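Local coordinates for protein probable porin (Pseudomonas aeruginosa, PDB 2Y0H) that probably acts as an outer-membrane porin of the OprD family, forming a beta-barrel channel through which small solutes would cross the membrane, at residues S7-L12 with N385-L390; G54-G59 with T96-Y101; Y90-L95 with V108-P113. All coordinates share one frame; numbering follows the deposited sequence.

Interaction 1. Residues S7-L12 with N385-L390; sequences SAHLDL and NYTLKL. With C8E ((hydroxyethyloxy)tri(ethyloxy)octane), chain I.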
loop_
_atom_site.group_PDB
_atom_site.type_symbol
_atom_site.label_atom_id
_atom_site.label_comp_id
_atom_site.label_asym_id
_atom_site.label_seq_id
_atom_site.Cartn_x
_atom_site.Cartn_y
_atom_site.Cartn_z
ATOM N N SER A 7 22.215 -10.375 7.809
ATOM C CA SER A 7 22.415 -8.956 7.579
ATOM C C SER A 7 21.611 -8.129 8.571
ATOM O O SER A 7 20.633 -8.612 9.149
ATOM C CB SER A 7 22.075 -8.568 6.130
ATOM O OG SER A 7 20.753 -8.936 5.774
ATOM N N ALA A 8 22.047 -6.890 8.780
ATOM C CA ALA A 8 21.314 -5.949 9.605
ATOM C C ALA A 8 21.243 -4.576 8.936
ATOM O O ALA A 8 22.222 -4.101 8.356
ATOM C CB ALA A 8 21.938 -5.854 10.989
ATOM N N HIS A 9 20.078 -3.945 9.006
ATOM C CA HIS A 9 19.920 -2.609 8.446
ATOM C C HIS A 9 19.128 -1.733 9.385
ATOM O O HIS A 9 18.347 -2.217 10.207
ATOM C CB HIS A 9 19.213 -2.647 7.090
ATOM C CG HIS A 9 20.005 -3.305 6.006
ATOM N ND1 HIS A 9 20.148 -4.672 5.914
ATOM C CD2 HIS A 9 20.681 -2.783 4.953
ATOM C CE1 HIS A 9 20.882 -4.964 4.855
ATOM N NE2 HIS A 9 21.217 -3.836 4.254
ATOM N N LEU A 10 19.339 -0.435 9.261
ATOM C CA LEU A 10 18.535 0.526 9.980
ATOM C C LEU A 10 17.955 1.501 8.968
ATOM O O LEU A 10 18.693 2.228 8.290
ATOM C CB LEU A 10 19.359 1.249 11.047
ATOM C CG LEU A 10 18.655 2.375 11.812
ATOM C CD1 LEU A 10 17.460 1.830 12.591
ATOM C CD2 LEU A 10 19.631 3.091 12.741
ATOM N N ASP A 11 16.630 1.488 8.850
ATOM C CA ASP A 11 15.939 2.393 7.945
ATOM C C ASP A 11 15.560 3.656 8.707
ATOM O O ASP A 11 14.929 3.588 9.754
ATOM C CB ASP A 11 14.679 1.742 7.377
ATOM C CG ASP A 11 14.974 0.489 6.558
ATOM O OD1 ASP A 11 16.005 0.447 5.851
ATOM O OD2 ASP A 11 14.170 -0.463 6.628
ATOM N N LEU A 12 15.940 4.808 8.176
ATOM C CA LEU A 12 15.655 6.068 8.834
ATOM C C LEU A 12 14.652 6.862 8.018
ATOM O O LEU A 12 14.809 7.007 6.806
ATOM C CB LEU A 12 16.945 6.886 9.001
ATOM C CG LEU A 12 18.042 6.367 9.941
ATOM C CD1 LEU A 12 17.445 5.976 11.257
ATOM C CD2 LEU A 12 18.801 5.188 9.362
ATOM N N ASN A 385 14.389 9.723 3.480
ATOM C CA ASN A 385 14.579 8.309 3.746
ATOM C C ASN A 385 16.038 7.925 3.616
ATOM O O ASN A 385 16.735 8.401 2.718
ATOM C CB ASN A 385 13.757 7.463 2.768
ATOM C CG ASN A 385 12.294 7.395 3.143
ATOM O OD1 ASN A 385 11.927 6.765 4.130
ATOM N ND2 ASN A 385 11.452 8.033 2.353
ATOM N N TYR A 386 16.499 7.044 4.493
ATOM C CA TYR A 386 17.823 6.490 4.333
ATOM C C TYR A 386 17.957 5.137 5.001
ATOM O O TYR A 386 17.464 4.922 6.109
ATOM C CB TYR A 386 18.891 7.442 4.879
ATOM C CG TYR A 386 20.271 6.858 4.763
ATOM C CD1 TYR A 386 20.882 6.718 3.520
ATOM C CD2 TYR A 386 20.963 6.434 5.889
ATOM C CE1 TYR A 386 22.144 6.175 3.405
ATOM C CE2 TYR A 386 22.228 5.888 5.784
ATOM C CZ TYR A 386 22.812 5.761 4.539
ATOM O OH TYR A 386 24.064 5.210 4.430
ATOM N N THR A 387 18.640 4.227 4.323
ATOM C CA THR A 387 18.906 2.917 4.891
ATOM C C THR A 387 20.395 2.729 5.162
ATOM O O THR A 387 21.221 2.765 4.250
ATOM C CB THR A 387 18.371 1.800 3.987
ATOM O OG1 THR A 387 16.935 1.858 3.970
ATOM C CG2 THR A 387 18.842 0.424 4.489
ATOM N N LEU A 388 20.721 2.546 6.433
ATOM C CA LEU A 388 22.086 2.283 6.863
ATOM C C LEU A 388 22.322 0.782 6.960
ATOM O O LEU A 388 21.536 0.074 7.598
ATOM C CB LEU A 388 22.289 2.899 8.238
ATOM C CG LEU A 388 23.666 2.793 8.877
ATOM C CD1 LEU A 388 24.583 3.882 8.306
ATOM C CD2 LEU A 388 23.542 2.922 10.385
ATOM N N LYS A 389 23.387 0.286 6.336
ATOM C CA LYS A 389 23.726 -1.132 6.451
ATOM C C LYS A 389 24.596 -1.359 7.677
ATOM O O LYS A 389 25.694 -0.823 7.766
ATOM C CB LYS A 389 24.430 -1.662 5.193
ATOM C CG LYS A 389 24.849 -3.131 5.330
ATOM C CD LYS A 389 25.248 -3.788 4.008
ATOM C CE LYS A 389 26.732 -3.614 3.705
ATOM N NZ LYS A 389 27.160 -4.452 2.544
ATOM N N LEU A 390 24.102 -2.135 8.635
ATOM C CA LEU A 390 24.870 -2.404 9.845
ATOM C C LEU A 390 25.876 -3.533 9.630
ATOM O O LEU A 390 26.953 -3.522 10.235
ATOM C CB LEU A 390 23.953 -2.704 11.030
ATOM C CG LEU A 390 23.065 -1.538 11.468
ATOM C CD1 LEU A 390 22.210 -1.924 12.652
ATOM C CD2 LEU A 390 23.928 -0.334 11.808
HETATM O O9 C8E I . 22.397 9.819 7.000
HETATM C C10 C8E I . 23.423 8.855 6.867
HETATM C C11 C8E I . 24.369 9.224 5.730
HETATM O O12 C8E I . 25.340 8.205 5.570
HETATM C C13 C8E I . 25.382 7.719 4.240
HETATM C C14 C8E I . 26.820 7.639 3.733
HETATM O O15 C8E I . 26.831 7.896 2.344
#
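His9 packs against Thr387 and Lys389 where the first and last strands of the 18-stranded antiparallel barrel meet and close the cylinder. The two segments run antiparallel, their axes 4.6 Å apart. Leu10-Leu388 and Leu12-Tyr386 are hydrogen-bonded pairs, alternating with the non-hydrogen-bonded pairs His9-Lys389 and Asp11-Thr387; Leu390 N extends the ladder by one bond to Ala8 O.

The His9 side chain passes obliquely across those of Thr387 and Lys389. His9 CB lies 3.6 Å from Leu388 O and somewhat farther from Thr387 CG2. Its CG stands beside the backbone N, anti to the carbonyl carbon (chi1 -67°). In the ring, CD2 is 3.7 Å from Thr387 CG2 and also approaches Lys389 CA. At the tip, NE2 lies 3.9 Å from Lys389 CG, touching the aliphatic part of the lysine, whose chain bends at chi3.

On the same face, Asp11 and Thr387 lie side by side, and Asp11 OD2 forms a salt bridge with Arg41 on the adjacent strand 30-43. The opposite face carries Leu10, Leu12, Leu388 and the Tyr386 ring and is largely apolar: Leu12 CD2 comes within 4.3 Å of both Tyr386 CD2 and Leu388 CB. A detergent molecule covers part of one face of the Tyr386 ring with its C11 toward the rim, consistent with this being the lipid-facing side.

Across the polar face, Thr387 OG1 donates to Asp11 OD1 at 2.5 Å, meeting the oxygen from 37° above the carboxylate plane.

Interaction 2. Residues G54-G59 with T96-Y101; sequences GLDATG and TAKLRY. With C8E ((hydroxyethyloxy)tri(ethyloxy)octane), chain N.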
loop_
_atom_site.group_PDB
_atom_site.type_symbol
_atom_site.label_atom_id
_atom_site.label_comp_id
_atom_site.label_asym_id
_atom_site.label_seq_id
_atom_site.Cartn_x
_atom_site.Cartn_y
_atom_site.Cartn_z
ATOM N N GLY A 54 15.504 -20.052 9.633
ATOM C CA GLY A 54 16.059 -18.733 9.877
ATOM C C GLY A 54 15.211 -17.927 10.836
ATOM O O GLY A 54 14.111 -18.336 11.209
ATOM N N LEU A 55 15.729 -16.773 11.234
ATOM C CA LEU A 55 15.037 -15.884 12.161
ATOM C C LEU A 55 15.305 -14.428 11.779
ATOM O O LEU A 55 16.450 -14.046 11.603
ATOM C CB LEU A 55 15.516 -16.140 13.599
ATOM C CG LEU A 55 14.814 -15.366 14.722
ATOM C CD1 LEU A 55 13.333 -15.728 14.773
ATOM C CD2 LEU A 55 15.483 -15.621 16.085
ATOM N N ASP A 56 14.249 -13.636 11.625
ATOM C CA ASP A 56 14.379 -12.192 11.438
ATOM C C ASP A 56 13.804 -11.477 12.648
ATOM O O ASP A 56 12.974 -12.030 13.380
ATOM C CB ASP A 56 13.628 -11.696 10.194
ATOM C CG ASP A 56 14.134 -12.320 8.912
ATOM O OD1 ASP A 56 15.308 -12.736 8.876
ATOM O OD2 ASP A 56 13.348 -12.392 7.939
ATOM N N ALA A 57 14.243 -10.243 12.848
ATOM C CA ALA A 57 13.686 -9.375 13.875
ATOM C C ALA A 57 13.443 -8.023 13.244
ATOM O O ALA A 57 14.266 -7.544 12.463
ATOM C CB ALA A 57 14.641 -9.246 15.056
ATOM N N THR A 58 12.306 -7.416 13.552
ATOM C CA THR A 58 12.006 -6.085 13.047
ATOM C C THR A 58 11.686 -5.177 14.227
ATOM O O THR A 58 10.703 -5.397 14.927
ATOM C CB THR A 58 10.829 -6.099 12.053
ATOM O OG1 THR A 58 11.151 -6.928 10.928
ATOM C CG2 THR A 58 10.518 -4.677 11.565
ATOM N N GLY A 59 12.531 -4.178 14.468
ATOM C CA GLY A 59 12.308 -3.246 15.561
ATOM C C GLY A 59 11.823 -1.905 15.034
ATOM O O GLY A 59 12.407 -1.369 14.097
ATOM N N THR A 96 10.263 -12.850 13.364
ATOM C CA THR A 96 9.715 -13.624 12.264
ATOM C C THR A 96 10.551 -14.885 12.049
ATOM O O THR A 96 11.691 -14.813 11.585
ATOM C CB THR A 96 9.718 -12.812 10.960
ATOM O OG1 THR A 96 9.092 -11.548 11.188
ATOM C CG2 THR A 96 8.989 -13.561 9.871
ATOM N N ALA A 97 9.985 -16.035 12.405
ATOM C CA ALA A 97 10.618 -17.315 12.115
ATOM C C ALA A 97 10.426 -17.575 10.632
ATOM O O ALA A 97 9.386 -17.230 10.087
ATOM C CB ALA A 97 9.968 -18.432 12.940
ATOM N N LYS A 98 11.427 -18.152 9.972
ATOM C CA LYS A 98 11.289 -18.505 8.562
ATOM C C LYS A 98 11.789 -19.923 8.273
ATOM O O LYS A 98 12.843 -20.326 8.764
ATOM C CB LYS A 98 11.978 -17.477 7.647
ATOM C CG LYS A 98 13.451 -17.244 7.921
ATOM C CD LYS A 98 13.954 -15.973 7.242
ATOM C CE LYS A 98 15.454 -15.791 7.489
ATOM N NZ LYS A 98 16.020 -14.503 6.960
ATOM N N LEU A 99 11.011 -20.671 7.488
ATOM C CA LEU A 99 11.418 -21.983 6.991
ATOM C C LEU A 99 11.498 -21.917 5.479
ATOM O O LEU A 99 10.759 -21.159 4.850
ATOM C CB LEU A 99 10.406 -23.057 7.367
ATOM C CG LEU A 99 9.958 -23.206 8.824
ATOM C CD1 LEU A 99 8.980 -24.370 8.942
ATOM C CD2 LEU A 99 11.138 -23.404 9.746
ATOM N N ARG A 100 12.373 -22.725 4.892
ATOM C CA ARG A 100 12.504 -22.746 3.441
ATOM C C ARG A 100 12.791 -24.151 2.909
ATOM O O ARG A 100 13.567 -24.910 3.499
ATOM C CB ARG A 100 13.596 -21.777 3.001
ATOM C CG ARG A 100 13.470 -21.305 1.580
ATOM C CD ARG A 100 14.433 -20.157 1.321
ATOM N NE ARG A 100 15.819 -20.584 1.491
ATOM C CZ ARG A 100 16.876 -19.832 1.199
ATOM N NH1 ARG A 100 16.697 -18.605 0.716
ATOM N NH2 ARG A 100 18.105 -20.307 1.386
ATOM N N TYR A 101 12.143 -24.488 1.796
ATOM C CA TYR A 101 12.346 -25.765 1.124
ATOM C C TYR A 101 12.083 -25.580 -0.359
ATOM O O TYR A 101 11.024 -25.091 -0.751
ATOM C CB TYR A 101 11.417 -26.835 1.706
ATOM C CG TYR A 101 11.574 -28.211 1.081
ATOM C CD1 TYR A 101 12.686 -29.003 1.356
ATOM C CD2 TYR A 101 10.604 -28.723 0.234
ATOM C CE1 TYR A 101 12.827 -30.262 0.793
ATOM C CE2 TYR A 101 10.736 -29.980 -0.329
ATOM C CZ TYR A 101 11.849 -30.745 -0.048
ATOM O OH TYR A 101 11.977 -31.997 -0.610
HETATM C C1 C8E N . 15.386 1.884 17.160
HETATM C C2 C8E N . 15.270 0.521 16.490
HETATM C C3 C8E N . 14.038 -0.228 16.989
HETATM C C4 C8E N . 14.275 -0.964 18.307
HETATM C C5 C8E N . 13.119 -0.699 19.274
HETATM C C6 C8E N . 12.560 -1.985 19.875
HETATM C C7 C8E N . 11.414 -1.670 20.836
HETATM C C8 C8E N . 11.608 -2.295 22.215
HETATM O O9 C8E N . 11.087 -1.441 23.220
HETATM C C10 C8E N . 9.845 -1.861 23.752
HETATM C C11 C8E N . 9.617 -1.182 25.105
HETATM O O HOH W 1 11.106 -9.742 11.046
#
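Gly54-Lys98 and Asp56-Thr96 form antiparallel hydrogen-bonded pairs around the non-hydrogen-bonded pair Leu55-Ala97, with the strand axes 4.7 Å apart and their directions at 149°. Each hydrogen-bonded pair makes two backbone bonds; beyond Asp56 the ladder runs on to Gly94 of strand 87-101, which bonds Thr58.

The side-chain contact is dominated by a salt bridge between Asp56 and Lys98, which cross at about a right angle. Lys98 NZ donates to Asp56 OD1 at 2.7 Å, approaching on the syn side and 16° out of the carboxylate plane. Lys98 CG, between its own backbone N and carbonyl carbon (chi1 57°), is set against Gly54, 3.5 Å from Gly54 C. The extended chain continues past it, with CE 3.8 Å from Gly54 CA; with no side chain at Gly54, the methylene chain can lie directly on the backbone. Lys98 CD passes 3.7 Å from Asp56 OD2. Lys98 NZ also bonds Ser44 O, which would help to hold and stabilise the ammonium group beside the carboxylate.

Farther along the same face, Asp56 CB rests 4.1 Å from Thr96 CB. A water links Thr58 OG1 to Thr96 OG1, donating to the latter, and Thr96 OG1 is also hydrogen-bonded to Ile110 O. On the reverse face Leu55 CD1 touches Thr96 O at 3.7 Å, and bound detergent lies near Leu55 and Ala57.

The pair belongs to the continuous barrel wall, where strand 30-43 borders the 54-59 side through backbone bonds to Ala57 and Gly59, and strand 104-108 borders the 96-101 side through Ala97 and Val108.

Interaction 3. Residues Y90-L95 with V108-P113; sequences YSHLGL and VGILMP. With C8E ((hydroxyethyloxy)tri(ethyloxy)octane), chain N.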
loop_
_atom_site.group_PDB
_atom_site.type_symbol
_atom_site.label_atom_id
_atom_site.label_comp_id
_atom_site.label_asym_id
_atom_site.label_seq_id
_atom_site.Cartn_x
_atom_site.Cartn_y
_atom_site.Cartn_z
ATOM N N TYR A 90 6.231 5.687 19.847
ATOM C CA TYR A 90 5.816 4.330 19.556
ATOM C C TYR A 90 7.049 3.457 19.374
ATOM O O TYR A 90 8.033 3.862 18.737
ATOM C CB TYR A 90 4.945 4.271 18.293
ATOM C CG TYR A 90 4.608 2.853 17.882
ATOM C CD1 TYR A 90 3.575 2.158 18.505
ATOM C CD2 TYR A 90 5.333 2.202 16.890
ATOM C CE1 TYR A 90 3.267 0.852 18.146
ATOM C CE2 TYR A 90 5.036 0.894 16.524
ATOM C CZ TYR A 90 4.004 0.226 17.159
ATOM O OH TYR A 90 3.700 -1.067 16.799
ATOM N N SER A 91 7.010 2.271 19.961
ATOM C CA SER A 91 8.039 1.280 19.715
ATOM C C SER A 91 7.422 -0.111 19.743
ATOM O O SER A 91 6.430 -0.354 20.428
ATOM C CB SER A 91 9.172 1.397 20.734
ATOM O OG SER A 91 8.709 1.118 22.033
ATOM N N HIS A 92 8.008 -1.021 18.984
ATOM C CA HIS A 92 7.557 -2.403 18.978
ATOM C C HIS A 92 8.678 -3.251 18.455
ATOM O O HIS A 92 9.451 -2.817 17.605
ATOM C CB HIS A 92 6.324 -2.574 18.096
ATOM C CG HIS A 92 5.872 -3.994 17.964
ATOM N ND1 HIS A 92 5.262 -4.681 18.991
ATOM C CD2 HIS A 92 5.944 -4.860 16.923
ATOM C CE1 HIS A 92 4.970 -5.906 18.587
ATOM N NE2 HIS A 92 5.376 -6.041 17.336
ATOM N N LEU A 93 8.790 -4.457 18.985
ATOM C CA LEU A 93 9.746 -5.413 18.472
ATOM C C LEU A 93 9.009 -6.682 18.084
ATOM O O LEU A 93 8.307 -7.265 18.895
ATOM C CB LEU A 93 10.818 -5.708 19.510
ATOM C CG LEU A 93 11.907 -6.728 19.148
ATOM C CD1 LEU A 93 11.371 -8.126 19.224
ATOM C CD2 LEU A 93 12.507 -6.453 17.781
ATOM N N GLY A 94 9.160 -7.106 16.835
ATOM C CA GLY A 94 8.562 -8.350 16.398
ATOM C C GLY A 94 9.629 -9.270 15.857
ATOM O O GLY A 94 10.652 -8.805 15.326
ATOM N N LEU A 95 9.389 -10.571 15.991
ATOM C CA LEU A 95 10.246 -11.592 15.400
ATOM C C LEU A 95 9.502 -12.318 14.311
ATOM O O LEU A 95 8.273 -12.398 14.331
ATOM C CB LEU A 95 10.698 -12.622 16.443
ATOM C CG LEU A 95 11.482 -12.070 17.628
ATOM C CD1 LEU A 95 11.847 -13.197 18.571
ATOM C CD2 LEU A 95 12.726 -11.340 17.157
ATOM N N VAL A 108 6.575 -16.972 10.007
ATOM C CA VAL A 108 5.640 -16.869 11.115
ATOM C C VAL A 108 6.104 -15.788 12.080
ATOM O O VAL A 108 7.189 -15.886 12.641
ATOM C CB VAL A 108 5.482 -18.214 11.874
ATOM C CG1 VAL A 108 4.348 -18.107 12.904
ATOM C CG2 VAL A 108 5.210 -19.355 10.906
ATOM N N GLY A 109 5.283 -14.757 12.261
ATOM C CA GLY A 109 5.591 -13.695 13.199
ATOM C C GLY A 109 5.204 -12.345 12.640
ATOM O O GLY A 109 4.132 -12.184 12.058
ATOM N N ILE A 110 6.076 -11.361 12.806
ATOM C CA ILE A 110 5.790 -10.038 12.270
ATOM C C ILE A 110 5.910 -10.031 10.739
ATOM O O ILE A 110 6.830 -10.606 10.168
ATOM C CB ILE A 110 6.675 -8.955 12.916
ATOM C CG1 ILE A 110 6.022 -7.580 12.774
ATOM C CG2 ILE A 110 8.121 -9.001 12.366
ATOM C CD1 ILE A 110 6.729 -6.494 13.554
ATOM N N LEU A 111 4.951 -9.395 10.079
ATOM C CA LEU A 111 4.898 -9.404 8.627
ATOM C C LEU A 111 4.522 -8.043 8.090
ATOM O O LEU A 111 3.825 -7.266 8.755
ATOM C CB LEU A 111 3.838 -10.396 8.159
ATOM C CG LEU A 111 4.000 -11.849 8.587
ATOM C CD1 LEU A 111 2.751 -12.637 8.186
ATOM C CD2 LEU A 111 5.234 -12.404 7.907
ATOM N N MET A 112 4.982 -7.769 6.876
ATOM C CA MET A 112 4.522 -6.620 6.108
ATOM C C MET A 112 4.011 -7.096 4.764
ATOM O O MET A 112 4.720 -7.007 3.775
ATOM C CB MET A 112 5.663 -5.626 5.895
ATOM C CG MET A 112 6.089 -4.943 7.158
ATOM S SD MET A 112 7.501 -3.888 6.855
ATOM C CE MET A 112 8.228 -3.831 8.482
ATOM N N PRO A 113 2.779 -7.629 4.731
ATOM C CA PRO A 113 2.182 -8.101 3.476
ATOM C C PRO A 113 1.991 -6.958 2.484
ATOM O O PRO A 113 1.616 -5.857 2.882
ATOM C CB PRO A 113 0.791 -8.607 3.899
ATOM C CG PRO A 113 0.771 -8.594 5.377
ATOM C CD PRO A 113 1.834 -7.674 5.860
HETATM C C1 C8E N . 15.386 1.884 17.160
HETATM C C2 C8E N . 15.270 0.521 16.490
HETATM C C3 C8E N . 14.038 -0.228 16.989
HETATM C C4 C8E N . 14.275 -0.964 18.307
HETATM C C5 C8E N . 13.119 -0.699 19.274
HETATM C C6 C8E N . 12.560 -1.985 19.875
HETATM C C7 C8E N . 11.414 -1.670 20.836
HETATM C C8 C8E N . 11.608 -2.295 22.215
HETATM O O9 C8E N . 11.087 -1.441 23.220
HETATM C C10 C8E N . 9.845 -1.861 23.752
HETATM C C11 C8E N . 9.617 -1.182 25.105
#
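Leu95 and Ile110 supply the polar link of this contact: Ile110 N donates to Leu95 O at 2.9 Å with an N-H...O angle of 161°. The donor stands above the carbonyl plane. The same oxygen also receives a CA-H...O contact from Gly109, whose CA lies 3.2 Å away, so two consecutive residues converge on one carbonyl. Gly109 turns the chain with a positive phi of 140°, at backbone angles that leave no room for a beta carbon, which would also run into Leu95 O.

The apolar contacts are made by Ile110 alone from its segment. Its CG1 is anti to the backbone N (chi1 -158°), and the extended chi2 carries CD1 on toward His92. There CD1 lies 3.9 Å from Gly94 CA, on the side where the glycine has no side chain to obstruct it. The shorter branch also lies against the glycine, CG2 being 3.8 Å from Gly94 C.

Across the two segments the His92 ring is met at its edge. Ile110 and His92 reach toward each other tip to tip, and Ile110 CD1 meets the imidazole near its plane, 3.8 Å from His92 CD2 and slightly farther from NE2. Arg154 touches His92 from strand 143-154.

Detergent packs against the residues alternating with His92: its C7 lies 3.8 Å from Ser91 CB, and C6 is close to Leu93 CB. This is consistent with Ser91 and Leu93 lying on the outer surface and His92 facing the barrel interior.

The corner at 109-110 is where the chain leaves the barrel sheet after strand 104-108 and enters the short hairpin formed by strands 111-115 and 118-119. Such an inward-folded segment against the inner wall is consistent with the pore-constricting loop L3 of porins.

All three interactions reach the same antiparallel barrel sheet, although interaction 3 joins it to a segment that leaves it. Interaction 1 joins the first strand to the last through segments 373 residues apart, and the other two are nested inside the span it closes. Its centre is about 18 Å from that of interaction 2 and about 17 Å from that of interaction 3, without direct touch. Interactions 2 and 3 have centres about 11 Å apart, share strand 87-101 and alternate along the chain; the backbone bond from Thr58 N to Gly94 O connects them, and both border the same detergent molecule. Together they cover barrel closure, local wall pairing and the departure of a segment that probably belongs to the pore constriction.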